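Alpha-rhamnosidase (Dictyoglomus thermophilum, PDB 6I60) probably hydrolyses terminal non-reducing alpha-L-rhamnose residues from alpha-L-rhamnosides, as a multidomain glycoside hydrolase. Local coordinates at residues T348-P353 against E454-H459; W375-V380 against E426-F431; G836-E841 against I848-P853; F882-S887 against V896-L901. All blocks are in the same frame, centred on the assembly; numbering follows the deposited sequence.

Interaction 1. Residues T348-P353 against E454-H459; sequences TKTIKP and EGKVVH
Lys352 and Glu454 open an antiparallel strand pair at one border of the four-stranded sheet of the concanavalin-like domain, where strand 345-351 is the outermost strand and 453-458 lies inside it. The two side chains run alongside each other and point the same way, but their charges meet only in a long salt bridge, Lys352 NZ to Glu454 OE2 at 3.9 Å. The closer partners of that carboxylate are Lys377 and Lys379 on the other neighbouring strand.

Gly455 is gripped twice by Ile351: its N donates to Ile351 O at 2.9 Å, and its O accepts from Ile351 N at 3.0 Å. Having no side chain, Gly455 leaves room for Ile351 CG1, 4.0 Å from its CA.

At Lys456 the alkyl chain lies side by side with Thr350, CE 3.7 Å from Thr350 CG2, while its ammonium goes on to a salt bridge with Glu428. Val457 N donates to Lys349 O at 3.0 Å, and Val457 O accepts from Thr348 N. On the face shared with Ile351, Val457 CG2 meets Ile351 CG2 at 4.1 Å, both near Tyr372.

The chain turns a corner at His459. With CG between its backbone N and carbonyl carbon (chi1 55°), the imidazole turns one face toward Thr348, whose CG2 stands over it, off-centre toward the rim, in a CH-pi contact 3.9 Å from the ring centroid and 23° off the normal.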
# COMPACT_ATOMS: atom_id res chain seq x y z
N THR A 348 3.36 -9.09 -11.05
CA THR A 348 3.42 -10.00 -9.91
C THR A 348 2.96 -11.41 -10.24
O THR A 348 3.34 -12.35 -9.53
CB THR A 348 2.58 -9.44 -8.76
OG1 THR A 348 1.18 -9.55 -9.09
CG2 THR A 348 2.92 -7.99 -8.50
N LYS A 349 2.16 -11.60 -11.29
CA LYS A 349 1.65 -12.92 -11.63
C LYS A 349 1.20 -12.94 -13.08
O LYS A 349 0.92 -11.89 -13.68
CB LYS A 349 0.50 -13.33 -10.70
CG LYS A 349 0.82 -14.50 -9.79
CD LYS A 349 -0.35 -14.84 -8.88
CE LYS A 349 0.13 -15.50 -7.59
NZ LYS A 349 -0.82 -16.55 -7.12
N THR A 350 1.14 -14.15 -13.64
CA THR A 350 0.61 -14.38 -14.98
C THR A 350 -0.54 -15.37 -14.87
O THR A 350 -0.34 -16.52 -14.46
CB THR A 350 1.70 -14.92 -15.92
OG1 THR A 350 2.93 -14.24 -15.67
CG2 THR A 350 1.30 -14.72 -17.37
N ILE A 351 -1.74 -14.93 -15.24
CA ILE A 351 -2.94 -15.75 -15.16
C ILE A 351 -3.41 -16.09 -16.57
O ILE A 351 -3.14 -15.35 -17.53
CB ILE A 351 -4.07 -15.06 -14.36
CG1 ILE A 351 -4.56 -13.82 -15.10
CG2 ILE A 351 -3.59 -14.70 -12.97
CD1 ILE A 351 -5.43 -12.92 -14.26
N LYS A 352 -4.11 -17.21 -16.69
CA LYS A 352 -4.63 -17.66 -17.97
C LYS A 352 -6.15 -17.59 -17.97
O LYS A 352 -6.79 -17.84 -16.94
CB LYS A 352 -4.18 -19.09 -18.28
CG LYS A 352 -2.70 -19.22 -18.60
CD LYS A 352 -2.44 -20.37 -19.56
CE LYS A 352 -1.38 -20.01 -20.59
NZ LYS A 352 -1.78 -18.85 -21.44
N PRO A 353 -6.77 -17.25 -19.10
CA PRO A 353 -8.23 -17.18 -19.16
C PRO A 353 -8.87 -18.54 -18.93
O PRO A 353 -8.26 -19.59 -19.15
CB PRO A 353 -8.51 -16.66 -20.57
CG PRO A 353 -7.29 -17.00 -21.36
CD PRO A 353 -6.15 -16.90 -20.39
N GLU A 454 -2.68 -13.94 -22.31
CA GLU A 454 -1.99 -14.10 -21.03
C GLU A 454 -2.19 -12.83 -20.22
O GLU A 454 -1.68 -11.76 -20.59
CB GLU A 454 -0.50 -14.38 -21.24
CG GLU A 454 -0.13 -15.85 -21.11
CD GLU A 454 1.32 -16.11 -21.48
OE1 GLU A 454 2.21 -15.40 -20.96
OE2 GLU A 454 1.57 -17.02 -22.30
N GLY A 455 -2.93 -12.94 -19.12
CA GLY A 455 -3.15 -11.79 -18.26
C GLY A 455 -1.95 -11.51 -17.38
O GLY A 455 -1.34 -12.42 -16.81
N LYS A 456 -1.60 -10.24 -17.26
CA LYS A 456 -0.48 -9.79 -16.45
C LYS A 456 -1.02 -8.97 -15.28
O LYS A 456 -1.59 -7.90 -15.48
CB LYS A 456 0.51 -8.98 -17.28
CG LYS A 456 1.18 -9.77 -18.40
CD LYS A 456 1.98 -10.95 -17.85
CE LYS A 456 2.76 -11.65 -18.95
NZ LYS A 456 4.13 -11.09 -19.09
N VAL A 457 -0.85 -9.49 -14.07
CA VAL A 457 -1.25 -8.78 -12.86
C VAL A 457 -0.17 -7.76 -12.52
O VAL A 457 0.99 -8.12 -12.32
CB VAL A 457 -1.49 -9.75 -11.69
CG1 VAL A 457 -1.98 -9.00 -10.47
CG2 VAL A 457 -2.48 -10.82 -12.09
N VAL A 458 -0.55 -6.49 -12.46
CA VAL A 458 0.40 -5.39 -12.33
C VAL A 458 -0.05 -4.49 -11.19
O VAL A 458 -1.16 -3.94 -11.23
CB VAL A 458 0.54 -4.59 -13.63
CG1 VAL A 458 1.31 -3.30 -13.39
CG2 VAL A 458 1.21 -5.43 -14.71
N HIS A 459 0.81 -4.33 -10.19
CA HIS A 459 0.57 -3.44 -9.06
C HIS A 459 1.86 -3.35 -8.24
O HIS A 459 2.87 -3.98 -8.58
CB HIS A 459 -0.60 -3.91 -8.20
CG HIS A 459 -0.46 -5.31 -7.70
ND1 HIS A 459 -1.08 -6.38 -8.31
CD2 HIS A 459 0.22 -5.82 -6.65
CE1 HIS A 459 -0.78 -7.49 -7.66
NE2 HIS A 459 0.00 -7.18 -6.64

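Interaction 2. Residues W375-V380 against E426-F431; sequences WIKIKV and EYEPRF
The side chains of Trp375 and Pro429 pass antiparallel to one another, so that the carbonyl oxygen of Pro429, not its ring, sits over the middle of the indole, 3.3 Å above its plane. The proline ring lies farther back, CD 3.7 Å from Trp375 CB. Trp375 reaches this position with CG lodged between its own N and carbonyl carbon (chi1 53°), which folds the indole toward the 426-431 segment.

The edge of the same indole has a separate partner. Trp375 NE1 points at Glu428 OE2 in the ring plane, a weak hydrogen bond of 3.3 Å with the carboxylate turned 57° from the ring. That oxygen also takes a salt bridge from Lys456, so a lysine and an indole N-H share it.

Lys377 crosses the Glu428 side chain obliquely, aliphatic part against aliphatic part, with Lys377 CB 3.6 Å from Glu428 CG. Its chain then bends, leaving NZ 4.2 Å from Glu426 OE2, beyond salt-bridge range; the ammonium is paired with Glu454 instead.

The backbones pair antiparallel at Ile378 and Tyr427. Ile378 N donates to Tyr427 O (3.1 Å), and Tyr427 N returns a bond to Ile378 O (3.3 Å).

This is the second border of the concanavalin-like sheet: strand 425-427 is outermost, and strand 375-380 is flanked on its other side by 453-458. Ile376 and Ile378 pack on strand 388-394, while the Tyr427 ring lies nearly parallel to Tyr417 on strand 414-418 and its OH bonds to Glu303.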
# COMPACT_ATOMS: atom_id res chain seq x y z
N TRP A 375 -2.47 -5.61 -17.54
CA TRP A 375 -2.73 -5.69 -18.97
C TRP A 375 -2.69 -7.16 -19.37
O TRP A 375 -2.61 -8.05 -18.52
CB TRP A 375 -1.71 -4.85 -19.76
CG TRP A 375 -0.28 -5.17 -19.43
CD1 TRP A 375 0.43 -6.26 -19.84
CD2 TRP A 375 0.61 -4.39 -18.63
NE1 TRP A 375 1.71 -6.21 -19.35
CE2 TRP A 375 1.85 -5.06 -18.60
CE3 TRP A 375 0.49 -3.18 -17.94
CZ2 TRP A 375 2.95 -4.57 -17.91
CZ3 TRP A 375 1.59 -2.69 -17.25
CH2 TRP A 375 2.80 -3.39 -17.24
N ILE A 376 -2.76 -7.41 -20.68
CA ILE A 376 -2.69 -8.77 -21.21
C ILE A 376 -1.58 -8.84 -22.24
O ILE A 376 -1.11 -7.83 -22.76
CB ILE A 376 -4.04 -9.22 -21.82
CG1 ILE A 376 -4.34 -8.44 -23.10
CG2 ILE A 376 -5.17 -9.07 -20.82
CD1 ILE A 376 -4.99 -9.27 -24.17
N LYS A 377 -1.15 -10.07 -22.52
CA LYS A 377 -0.19 -10.35 -23.58
C LYS A 377 -0.87 -11.22 -24.62
O LYS A 377 -1.46 -12.26 -24.28
CB LYS A 377 1.06 -11.04 -23.04
CG LYS A 377 1.99 -11.56 -24.12
CD LYS A 377 3.30 -12.04 -23.54
CE LYS A 377 3.65 -13.43 -24.04
NZ LYS A 377 3.15 -14.49 -23.11
N ILE A 378 -0.80 -10.81 -25.88
CA ILE A 378 -1.45 -11.52 -26.97
C ILE A 378 -0.39 -12.18 -27.84
O ILE A 378 0.72 -11.66 -28.00
CB ILE A 378 -2.36 -10.59 -27.80
CG1 ILE A 378 -3.32 -11.41 -28.68
CG2 ILE A 378 -1.54 -9.62 -28.65
CD1 ILE A 378 -4.27 -10.56 -29.49
N LYS A 379 -0.72 -13.35 -28.37
CA LYS A 379 0.11 -14.06 -29.34
C LYS A 379 -0.64 -14.09 -30.66
O LYS A 379 -1.79 -14.53 -30.72
CB LYS A 379 0.43 -15.47 -28.86
CG LYS A 379 1.09 -15.54 -27.49
CD LYS A 379 1.37 -16.99 -27.08
CE LYS A 379 2.03 -17.07 -25.72
NZ LYS A 379 1.33 -18.01 -24.81
N VAL A 380 0.01 -13.60 -31.72
CA VAL A 380 -0.62 -13.51 -33.03
C VAL A 380 0.23 -14.25 -34.05
O VAL A 380 1.45 -14.37 -33.91
CB VAL A 380 -0.85 -12.04 -33.46
CG1 VAL A 380 -1.38 -11.22 -32.29
CG2 VAL A 380 0.43 -11.43 -33.99
N GLU A 426 4.29 -11.13 -30.39
CA GLU A 426 3.72 -10.95 -29.06
C GLU A 426 3.69 -9.47 -28.73
O GLU A 426 4.55 -8.70 -29.16
CB GLU A 426 4.52 -11.71 -28.00
CG GLU A 426 4.56 -13.21 -28.19
CD GLU A 426 5.35 -13.91 -27.11
OE1 GLU A 426 5.60 -15.13 -27.24
OE2 GLU A 426 5.74 -13.24 -26.13
N TYR A 427 2.69 -9.06 -27.95
CA TYR A 427 2.56 -7.66 -27.57
C TYR A 427 1.97 -7.55 -26.17
O TYR A 427 0.99 -8.22 -25.85
CB TYR A 427 1.68 -6.90 -28.56
CG TYR A 427 1.16 -5.59 -28.01
CD1 TYR A 427 2.03 -4.54 -27.75
CD2 TYR A 427 -0.18 -5.42 -27.72
CE1 TYR A 427 1.57 -3.34 -27.23
CE2 TYR A 427 -0.65 -4.23 -27.20
CZ TYR A 427 0.23 -3.19 -26.96
OH TYR A 427 -0.23 -2.00 -26.44
N GLU A 428 2.59 -6.69 -25.35
CA GLU A 428 2.04 -6.24 -24.09
C GLU A 428 2.18 -4.73 -24.00
O GLU A 428 3.21 -4.17 -24.41
CB GLU A 428 2.74 -6.89 -22.88
CG GLU A 428 3.37 -8.25 -23.13
CD GLU A 428 4.11 -8.78 -21.92
OE1 GLU A 428 5.15 -9.44 -22.09
OE2 GLU A 428 3.64 -8.53 -20.78
N PRO A 429 1.18 -4.03 -23.48
CA PRO A 429 1.32 -2.59 -23.26
C PRO A 429 2.34 -2.29 -22.17
O PRO A 429 2.51 -3.07 -21.22
CB PRO A 429 -0.08 -2.14 -22.84
CG PRO A 429 -0.99 -3.26 -23.25
CD PRO A 429 -0.17 -4.51 -23.15
N ARG A 430 3.02 -1.16 -22.31
CA ARG A 430 4.08 -0.77 -21.40
C ARG A 430 3.85 0.56 -20.69
O ARG A 430 4.52 0.83 -19.69
CB ARG A 430 5.43 -0.69 -22.14
CG ARG A 430 5.33 0.04 -23.47
CD ARG A 430 6.69 0.46 -24.00
NE ARG A 430 7.53 -0.67 -24.38
CZ ARG A 430 7.26 -1.52 -25.37
NH1 ARG A 430 6.16 -1.39 -26.10
NH2 ARG A 430 8.10 -2.52 -25.63
N PHE A 431 2.93 1.39 -21.18
CA PHE A 431 2.71 2.72 -20.63
C PHE A 431 1.26 2.93 -20.21
O PHE A 431 0.73 4.04 -20.29
CB PHE A 431 3.13 3.79 -21.63
CG PHE A 431 4.61 3.83 -21.89
CD1 PHE A 431 5.51 3.75 -20.84
CD2 PHE A 431 5.10 3.94 -23.19
CE1 PHE A 431 6.88 3.79 -21.08
CE2 PHE A 431 6.46 3.98 -23.43
CZ PHE A 431 7.35 3.90 -22.37

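Interaction 3. Residues G836-E841 against I848-P853; sequences GVRVGE and IFEPHP
Across the beta hairpin of strands 837-841 and 846-849, Arg838 and Ile848 form an antiparallel hydrogen-bonded pair. Arg838 N donates to Ile848 O and Ile848 N returns a bond to Arg838 O, each 3.1 Å.

The Arg838 side chain then reaches across its partner strand. It bends at chi3 (-55°), which lays one face of the guanidinium against Ile848 CG2 and turns its edge to Glu850. There NH1 and Glu850 OE1 form a salt bridge of 3.2 Å whose hydrogen bond is weak, the carboxylate standing nearly perpendicular to the guanidinium (84°). OE1 also accepts from His897 ND1, and His852 NE2 donates to the anti lone pair of Glu850 OE2, so both carboxylate oxygens have partners. Asp777 holds the other nitrogen of His852.

Toward the hairpin turn, Ile848 CG1 rests 3.7 Å from Gly840 CA as the chain turns a corner.

In the fold, strand 837-841 is the border of a five-stranded sheet in the C-terminal beta-sandwich domain, entered directly from helix 826-835. Gly836 makes the transition with a positive phi of 108°, and its O accepts from Glu850 N at 2.7 Å, prolonging the pairing beyond the strands. Its CA approaches Pro851 CA to 4.0 Å, a closeness that a residue without a side chain permits.

On the inner face, Val837 CG2 touches Phe849 CE1 at 4.4 Å, and both side chains pack on Ile873 of the facing sheet, where Phe849 also meets Ile886 and Val888.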
# COMPACT_ATOMS: atom_id res chain seq x y z
N GLY A 836 -8.35 -13.22 16.31
CA GLY A 836 -8.13 -12.75 17.67
C GLY A 836 -6.71 -12.36 18.02
O GLY A 836 -6.27 -12.61 19.14
N VAL A 837 -5.99 -11.75 17.09
CA VAL A 837 -4.63 -11.27 17.34
C VAL A 837 -4.60 -9.77 17.08
O VAL A 837 -4.86 -9.32 15.95
CB VAL A 837 -3.59 -12.01 16.50
CG1 VAL A 837 -4.01 -12.10 15.03
CG2 VAL A 837 -2.22 -11.35 16.64
N ARG A 838 -4.32 -8.99 18.12
CA ARG A 838 -4.27 -7.54 18.03
C ARG A 838 -3.02 -7.03 18.72
O ARG A 838 -2.38 -7.73 19.51
CB ARG A 838 -5.51 -6.88 18.67
CG ARG A 838 -6.71 -7.80 18.83
CD ARG A 838 -7.93 -7.02 19.27
NE ARG A 838 -7.69 -6.27 20.50
CZ ARG A 838 -8.21 -6.57 21.68
NH1 ARG A 838 -9.01 -7.62 21.81
NH2 ARG A 838 -7.93 -5.82 22.74
N VAL A 839 -2.67 -5.79 18.41
CA VAL A 839 -1.48 -5.17 18.99
C VAL A 839 -1.80 -4.68 20.39
O VAL A 839 -2.77 -3.93 20.60
CB VAL A 839 -0.98 -4.02 18.09
CG1 VAL A 839 -2.13 -3.10 17.69
CG2 VAL A 839 0.11 -3.24 18.79
N GLY A 840 -1.01 -5.12 21.37
CA GLY A 840 -1.19 -4.69 22.74
C GLY A 840 -0.32 -3.50 23.08
O GLY A 840 -0.74 -2.59 23.80
N GLU A 841 0.90 -3.50 22.56
CA GLU A 841 1.82 -2.38 22.68
C GLU A 841 2.49 -2.16 21.33
O GLU A 841 2.70 -3.12 20.58
CB GLU A 841 2.89 -2.63 23.76
CG GLU A 841 2.31 -2.86 25.15
CD GLU A 841 2.02 -1.57 25.90
OE1 GLU A 841 1.70 -0.55 25.25
OE2 GLU A 841 2.10 -1.58 27.15
N ILE A 848 -1.99 -9.42 22.07
CA ILE A 848 -3.22 -9.83 22.73
C ILE A 848 -3.85 -10.93 21.89
O ILE A 848 -4.29 -10.68 20.75
CB ILE A 848 -4.19 -8.65 22.93
CG1 ILE A 848 -3.47 -7.49 23.61
CG2 ILE A 848 -5.39 -9.09 23.75
CD1 ILE A 848 -4.36 -6.29 23.87
N PHE A 849 -3.90 -12.14 22.43
CA PHE A 849 -4.53 -13.29 21.77
C PHE A 849 -5.91 -13.47 22.38
O PHE A 849 -6.09 -14.19 23.36
CB PHE A 849 -3.67 -14.54 21.94
CG PHE A 849 -2.31 -14.44 21.31
CD1 PHE A 849 -2.13 -14.68 19.96
CD2 PHE A 849 -1.20 -14.11 22.08
CE1 PHE A 849 -0.88 -14.59 19.38
CE2 PHE A 849 0.05 -14.02 21.51
CZ PHE A 849 0.22 -14.26 20.16
N GLU A 850 -6.91 -12.81 21.79
CA GLU A 850 -8.29 -12.82 22.28
C GLU A 850 -9.21 -13.31 21.18
O GLU A 850 -9.78 -12.50 20.42
CB GLU A 850 -8.70 -11.45 22.78
CG GLU A 850 -10.08 -11.41 23.42
CD GLU A 850 -10.56 -10.00 23.67
OE1 GLU A 850 -9.90 -9.27 24.44
OE2 GLU A 850 -11.59 -9.61 23.08
N PRO A 851 -9.41 -14.62 21.05
CA PRO A 851 -10.31 -15.13 20.01
C PRO A 851 -11.77 -14.92 20.38
O PRO A 851 -12.14 -14.83 21.55
CB PRO A 851 -9.97 -16.62 19.95
CG PRO A 851 -9.50 -16.94 21.33
CD PRO A 851 -8.81 -15.70 21.85
N HIS A 852 -12.61 -14.83 19.34
CA HIS A 852 -14.04 -14.62 19.49
C HIS A 852 -14.78 -15.69 18.70
O HIS A 852 -15.16 -15.47 17.55
CB HIS A 852 -14.45 -13.22 19.04
CG HIS A 852 -14.03 -12.13 19.98
ND1 HIS A 852 -14.93 -11.33 20.64
CD2 HIS A 852 -12.80 -11.72 20.37
CE1 HIS A 852 -14.28 -10.47 21.40
NE2 HIS A 852 -12.98 -10.68 21.26
N PRO A 853 -15.00 -16.86 19.30
CA PRO A 853 -15.74 -17.92 18.59
C PRO A 853 -17.24 -17.69 18.64
O PRO A 853 -17.91 -18.16 19.57
CB PRO A 853 -15.32 -19.19 19.32
CG PRO A 853 -14.88 -18.74 20.69
CD PRO A 853 -14.64 -17.26 20.67

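Interaction 4. Residues F882-S887 against V896-L901; sequences FSMRIS and VHVPKL
Met884 and Val898 meet methyl to methyl: Met884 CE sits 3.7 Å from Val898 CG2 and 3.8 Å from Val898 CG1, about equally far from both branches. The thioether sulfur touches a different valine, SD lying 3.7 Å from Val896 CG1. Met884 bridges the two because its chain runs out extended, with CG roughly opposite the backbone N (chi1 -154°), and twists only at the last bond. Val896 turns its second branch the other way, CG2 reaching Ile886 CD1 at 3.8 Å.

At the other end Phe882 crosses Pro899 at about a right angle, with Phe882 CE2 3.8 Å from Pro899 CD. Leu901 CD1 approaches the phenyl ring obliquely, 4.3 Å from Phe882 CD1.

These are the facing layers of the C-terminal beta-sandwich, the two strands running nearly antiparallel (168°) with their axes 9.2 Å apart at closest approach, so the contact is made by side chains.

Farther out, strand 882-888 is held between 869-877 and 935-941 by backbone bonds, such as Met884 with Phe939. Val896 and Val898 also pack on Ile930 of strand 927-932, and Pro851 lies against both Phe882 and Met884.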
# COMPACT_ATOMS: atom_id res chain seq x y z
N PHE A 882 -12.14 -26.46 23.87
CA PHE A 882 -11.79 -25.26 23.11
C PHE A 882 -10.27 -25.19 23.04
O PHE A 882 -9.62 -24.89 24.04
CB PHE A 882 -12.38 -24.00 23.75
CG PHE A 882 -12.09 -22.75 22.97
CD1 PHE A 882 -12.71 -22.52 21.75
CD2 PHE A 882 -11.20 -21.80 23.44
CE1 PHE A 882 -12.45 -21.37 21.02
CE2 PHE A 882 -10.94 -20.65 22.72
CZ PHE A 882 -11.56 -20.44 21.51
N SER A 883 -9.72 -25.47 21.86
CA SER A 883 -8.28 -25.48 21.67
C SER A 883 -7.77 -24.09 21.32
O SER A 883 -8.51 -23.24 20.82
CB SER A 883 -7.89 -26.48 20.58
OG SER A 883 -8.22 -27.80 20.95
N MET A 884 -6.49 -23.87 21.58
CA MET A 884 -5.85 -22.60 21.23
C MET A 884 -4.34 -22.80 21.17
O MET A 884 -3.74 -23.29 22.12
CB MET A 884 -6.20 -21.51 22.25
CG MET A 884 -6.12 -20.11 21.68
SD MET A 884 -6.53 -18.84 22.90
CE MET A 884 -7.75 -19.70 23.89
N ARG A 885 -3.75 -22.43 20.04
CA ARG A 885 -2.30 -22.51 19.84
C ARG A 885 -1.79 -21.17 19.37
O ARG A 885 -2.22 -20.67 18.33
CB ARG A 885 -1.94 -23.61 18.83
CG ARG A 885 -0.44 -23.82 18.68
CD ARG A 885 -0.12 -24.63 17.44
NE ARG A 885 1.24 -25.18 17.49
CZ ARG A 885 2.29 -24.61 16.90
NH1 ARG A 885 2.15 -23.49 16.22
NH2 ARG A 885 3.48 -25.18 17.00
N ILE A 886 -0.87 -20.58 20.13
CA ILE A 886 -0.32 -19.27 19.81
C ILE A 886 1.19 -19.39 19.62
O ILE A 886 1.82 -20.36 20.04
CB ILE A 886 -0.64 -18.22 20.90
CG1 ILE A 886 0.13 -18.53 22.18
CG2 ILE A 886 -2.13 -18.15 21.15
CD1 ILE A 886 0.26 -17.35 23.12
N SER A 887 1.75 -18.39 18.96
CA SER A 887 3.19 -18.31 18.73
C SER A 887 3.64 -16.88 18.94
O SER A 887 3.12 -15.96 18.30
CB SER A 887 3.56 -18.79 17.33
OG SER A 887 3.60 -20.21 17.27
N VAL A 896 -2.85 -13.95 26.59
CA VAL A 896 -3.93 -14.81 26.12
C VAL A 896 -5.21 -14.47 26.86
O VAL A 896 -5.21 -14.26 28.08
CB VAL A 896 -3.55 -16.29 26.30
CG1 VAL A 896 -4.45 -17.17 25.46
CG2 VAL A 896 -2.09 -16.50 25.93
N HIS A 897 -6.32 -14.42 26.12
CA HIS A 897 -7.65 -14.15 26.67
C HIS A 897 -8.54 -15.33 26.30
O HIS A 897 -9.27 -15.30 25.31
CB HIS A 897 -8.22 -12.83 26.15
CG HIS A 897 -7.57 -11.61 26.73
ND1 HIS A 897 -8.04 -10.34 26.49
CD2 HIS A 897 -6.50 -11.47 27.54
CE1 HIS A 897 -7.28 -9.47 27.13
NE2 HIS A 897 -6.33 -10.13 27.77
N VAL A 898 -8.47 -16.39 27.11
CA VAL A 898 -9.28 -17.58 26.89
C VAL A 898 -10.72 -17.27 27.29
O VAL A 898 -10.97 -16.96 28.46
CB VAL A 898 -8.73 -18.79 27.66
CG1 VAL A 898 -9.46 -20.06 27.26
CG2 VAL A 898 -7.23 -18.94 27.43
N PRO A 899 -11.68 -17.33 26.37
CA PRO A 899 -13.07 -17.03 26.74
C PRO A 899 -13.70 -18.18 27.52
O PRO A 899 -13.56 -19.35 27.16
CB PRO A 899 -13.76 -16.84 25.38
CG PRO A 899 -12.95 -17.67 24.43
CD PRO A 899 -11.53 -17.66 24.94
N LYS A 900 -14.40 -17.82 28.59
CA LYS A 900 -15.06 -18.80 29.45
C LYS A 900 -16.43 -19.10 28.87
O LYS A 900 -17.41 -18.40 29.12
CB LYS A 900 -15.16 -18.28 30.88
CG LYS A 900 -13.95 -17.48 31.34
CD LYS A 900 -13.88 -17.41 32.86
CE LYS A 900 -14.80 -16.32 33.40
NZ LYS A 900 -14.45 -15.96 34.80
N LEU A 901 -16.50 -20.17 28.07
CA LEU A 901 -17.75 -20.60 27.46
C LEU A 901 -18.42 -21.73 28.23
O LEU A 901 -19.48 -22.21 27.80
CB LEU A 901 -17.50 -21.04 26.01
CG LEU A 901 -16.51 -20.20 25.20
CD1 LEU A 901 -16.06 -20.95 23.96
CD2 LEU A 901 -17.10 -18.85 24.84

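Interactions 1 and 2 are the two borders of one four-stranded sheet, their centres 11 Å apart and the second nested in the loop closed by the first. Glu454 ties them together, OE1 to Lys377 NZ at 2.5 Å and OE2 to Lys379 NZ at 2.7 Å. Interactions 3 and 4, centres 10 Å apart, share the C-terminal sandwich: Phe849 O and His897 N are probably hydrogen-bonded at 2.8 Å, where strands 846-849 and 893-899 are neighbours. About 23 Å separates the nearest atoms of interactions 1 and 3. Tyr656, Glu659 and Leu660, lining a 2-(2-ethoxyethoxy)ethanol pocket, belong to none of the four; the Glu850 side chain is about 5 Å from a bound triethylene glycol, probably from crystallisation.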